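Local coordinates for variable region-containing chitin-binding protein 3 (Branchiostoma floridae, PDB 1XT5) that is a putative immune receptor of amphioxus that probably binds chitin, seen here through its first immunoglobulin variable-type domain, at residues Thr34-Ile39 and Ala112-Arg117. Sequence-based numbering, arbitrary orientation.
Sequences TQPPVI and AQWSIR. With SO4 (sulfate ion), chain B.
The indole of W114 lies across the backbone of P36-V38, with the P36 ring and P36 O on one side of its plane and V38 CB on the other, off the CD1 edge. P36 O stands almost straight above W114 NE1 at 2.9 Å; because the N-H lies in the ring plane, the angle is too poor for a hydrogen bond. Near that plane, at the edge, P37 O accepts a weak bond from W114 NE1 (3.1 Å, N-H...O 143°). The proline ring of P36 crosses the six-membered end of the indole obliquely, its CG reaching W114 CZ2 at 3.9 Å. P37 CB presses on A112 O at 3.2 Å. With V38 CG1 between the backbone N and carbonyl carbon (chi1 52°), this methyl comes within 3.4 Å of the same A112 O. The backbones meet at an antiparallel hydrogen-bonded pair: V38 N binds A112 O (2.8 Å, 161°), and A112 N returns a bond to V38 O. This bridge joins C and F of the V-set immunoglobulin fold: strand 38-44 follows, and strand 105-112 leads into, loops that probably correspond to CDR1 and CDR3. One water bridges the backbones, donating to P36 O and accepting from W114 N; a second joins side chains, donating to Q35 OE1 and accepting from R117 NH2. Q113 NE2 donates to D33 OD2 and to O2 of a sulfate, probably from the crystallisation liquor; O2 also accepts from R117 NH2, and O1 from R117 NE.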
loop_
_atom_site.group_PDB
_atom_site.type_symbol
_atom_site.label_atom_id
_atom_site.label_comp_id
_atom_site.label_asym_id
_atom_site.label_seq_id
_atom_site.Cartn_x
_atom_site.Cartn_y
_atom_site.Cartn_z
ATOM N N THR A 34 0.192 15.150 12.334
ATOM C CA THR A 34 0.986 15.594 11.196
ATOM C C THR A 34 2.259 14.770 11.042
ATOM O O THR A 34 3.048 15.052 10.136
ATOM C CB THR A 34 1.333 17.080 11.255
ATOM O OG1 THR A 34 1.955 17.275 12.547
ATOM C CG2 THR A 34 0.054 17.878 11.109
ATOM N N GLN A 35 2.517 13.812 11.926
ATOM C CA GLN A 35 3.702 12.967 11.803
ATOM C C GLN A 35 3.568 12.007 10.608
ATOM O O GLN A 35 2.432 11.526 10.346
ATOM C CB GLN A 35 3.950 12.122 13.067
ATOM C CG GLN A 35 4.249 13.015 14.259
ATOM C CD GLN A 35 4.708 12.231 15.465
ATOM O OE1 GLN A 35 4.209 11.137 15.744
ATOM N NE2 GLN A 35 5.692 12.776 16.165
ATOM N N PRO A 36 4.610 11.730 9.848
ATOM C CA PRO A 36 4.435 10.788 8.697
ATOM C C PRO A 36 4.063 9.398 9.164
ATOM O O PRO A 36 4.573 8.924 10.161
ATOM C CB PRO A 36 5.818 10.800 8.052
ATOM C CG PRO A 36 6.736 11.288 9.126
ATOM C CD PRO A 36 5.976 12.215 10.009
ATOM N N PRO A 37 3.115 8.743 8.499
ATOM C CA PRO A 37 2.731 7.364 8.798
ATOM C C PRO A 37 3.631 6.385 8.102
ATOM O O PRO A 37 4.670 6.739 7.554
ATOM C CB PRO A 37 1.259 7.355 8.350
ATOM C CG PRO A 37 1.315 8.209 7.126
ATOM C CD PRO A 37 2.243 9.343 7.460
ATOM N N VAL A 38 3.250 5.124 8.147
ATOM C CA VAL A 38 3.925 4.047 7.462
ATOM C C VAL A 38 2.934 3.278 6.608
ATOM O O VAL A 38 1.829 2.941 7.063
ATOM C CB VAL A 38 4.717 3.173 8.438
ATOM C CG1 VAL A 38 3.930 2.667 9.608
ATOM C CG2 VAL A 38 5.364 2.025 7.658
ATOM N N ILE A 39 3.338 3.089 5.352
ATOM C CA ILE A 39 2.509 2.453 4.334
ATOM C C ILE A 39 2.965 1.044 4.149
ATOM O O ILE A 39 4.172 0.793 3.963
ATOM C CB ILE A 39 2.677 3.212 2.970
ATOM C CG1 ILE A 39 2.072 4.606 3.005
ATOM C CG2 ILE A 39 2.166 2.406 1.789
ATOM C CD1 ILE A 39 2.441 5.622 4.039
ATOM N N ALA A 112 -0.653 3.427 8.676
ATOM C CA ALA A 112 -0.694 3.400 10.127
ATOM C C ALA A 112 0.261 4.442 10.698
ATOM O O ALA A 112 1.320 4.710 10.127
ATOM C CB ALA A 112 -0.260 2.033 10.667
ATOM N N GLN A 113 -0.100 4.963 11.855
ATOM C CA GLN A 113 0.865 5.670 12.656
ATOM C C GLN A 113 2.099 4.798 12.906
ATOM O O GLN A 113 1.964 3.579 13.008
ATOM C CB GLN A 113 0.296 6.040 13.999
ATOM C CG GLN A 113 -0.881 6.967 13.916
ATOM C CD GLN A 113 -1.440 7.233 15.306
ATOM O OE1 GLN A 113 -1.820 6.306 16.015
ATOM N NE2 GLN A 113 -1.457 8.488 15.702
ATOM N N TRP A 114 3.257 5.392 13.054
ATOM C CA TRP A 114 4.465 4.618 13.349
ATOM C C TRP A 114 4.324 3.815 14.645
ATOM O O TRP A 114 4.872 2.719 14.739
ATOM C CB TRP A 114 5.684 5.504 13.509
ATOM C CG TRP A 114 6.202 6.101 12.251
ATOM C CD1 TRP A 114 5.725 6.013 10.994
ATOM C CD2 TRP A 114 7.373 6.929 12.133
ATOM N NE1 TRP A 114 6.482 6.684 10.105
ATOM C CE2 TRP A 114 7.528 7.287 10.790
ATOM C CE3 TRP A 114 8.313 7.389 13.058
ATOM C CZ2 TRP A 114 8.561 8.095 10.310
ATOM C CZ3 TRP A 114 9.334 8.182 12.607
ATOM C CH2 TRP A 114 9.458 8.525 11.279
ATOM N N SER A 115 3.713 4.423 15.632
ATOM C CA SER A 115 3.348 3.734 16.872
ATOM C C SER A 115 1.825 3.800 16.966
ATOM O O SER A 115 1.227 4.886 17.093
ATOM C CB SER A 115 4.028 4.368 18.048
ATOM O OG SER A 115 3.604 3.716 19.256
ATOM N N ILE A 116 1.208 2.637 16.861
ATOM C CA ILE A 116 -0.267 2.569 16.808
ATOM C C ILE A 116 -0.795 2.637 18.222
ATOM O O ILE A 116 -0.988 1.628 18.882
ATOM C CB ILE A 116 -0.743 1.326 16.055
ATOM C CG1 ILE A 116 -0.132 1.226 14.680
ATOM C CG2 ILE A 116 -2.267 1.258 16.001
ATOM C CD1 ILE A 116 -0.290 -0.099 13.991
ATOM N N ARG A 117 -0.974 3.865 18.719
ATOM C CA ARG A 117 -1.319 4.057 20.123
ATOM C C ARG A 117 -2.669 3.549 20.491
ATOM O O ARG A 117 -2.956 3.131 21.630
ATOM C CB ARG A 117 -1.214 5.558 20.523
ATOM C CG ARG A 117 0.241 5.995 20.655
ATOM C CD ARG A 117 0.416 7.394 21.174
ATOM N NE ARG A 117 0.043 8.390 20.169
ATOM C CZ ARG A 117 0.869 8.924 19.272
ATOM N NH1 ARG A 117 2.153 8.576 19.191
ATOM N NH2 ARG A 117 0.394 9.831 18.410
HETATM S S SO4 B . -3.215 9.743 19.480
HETATM O O1 SO4 B . -2.288 10.073 20.655
HETATM O O2 SO4 B . -2.387 9.625 18.272
HETATM O O3 SO4 B . -4.231 10.692 19.316
HETATM O O4 SO4 B . -3.810 8.445 19.779
HETATM O O HOH W 1 1.882 9.741 15.714
HETATM O O HOH W 2 3.579 8.177 12.637
#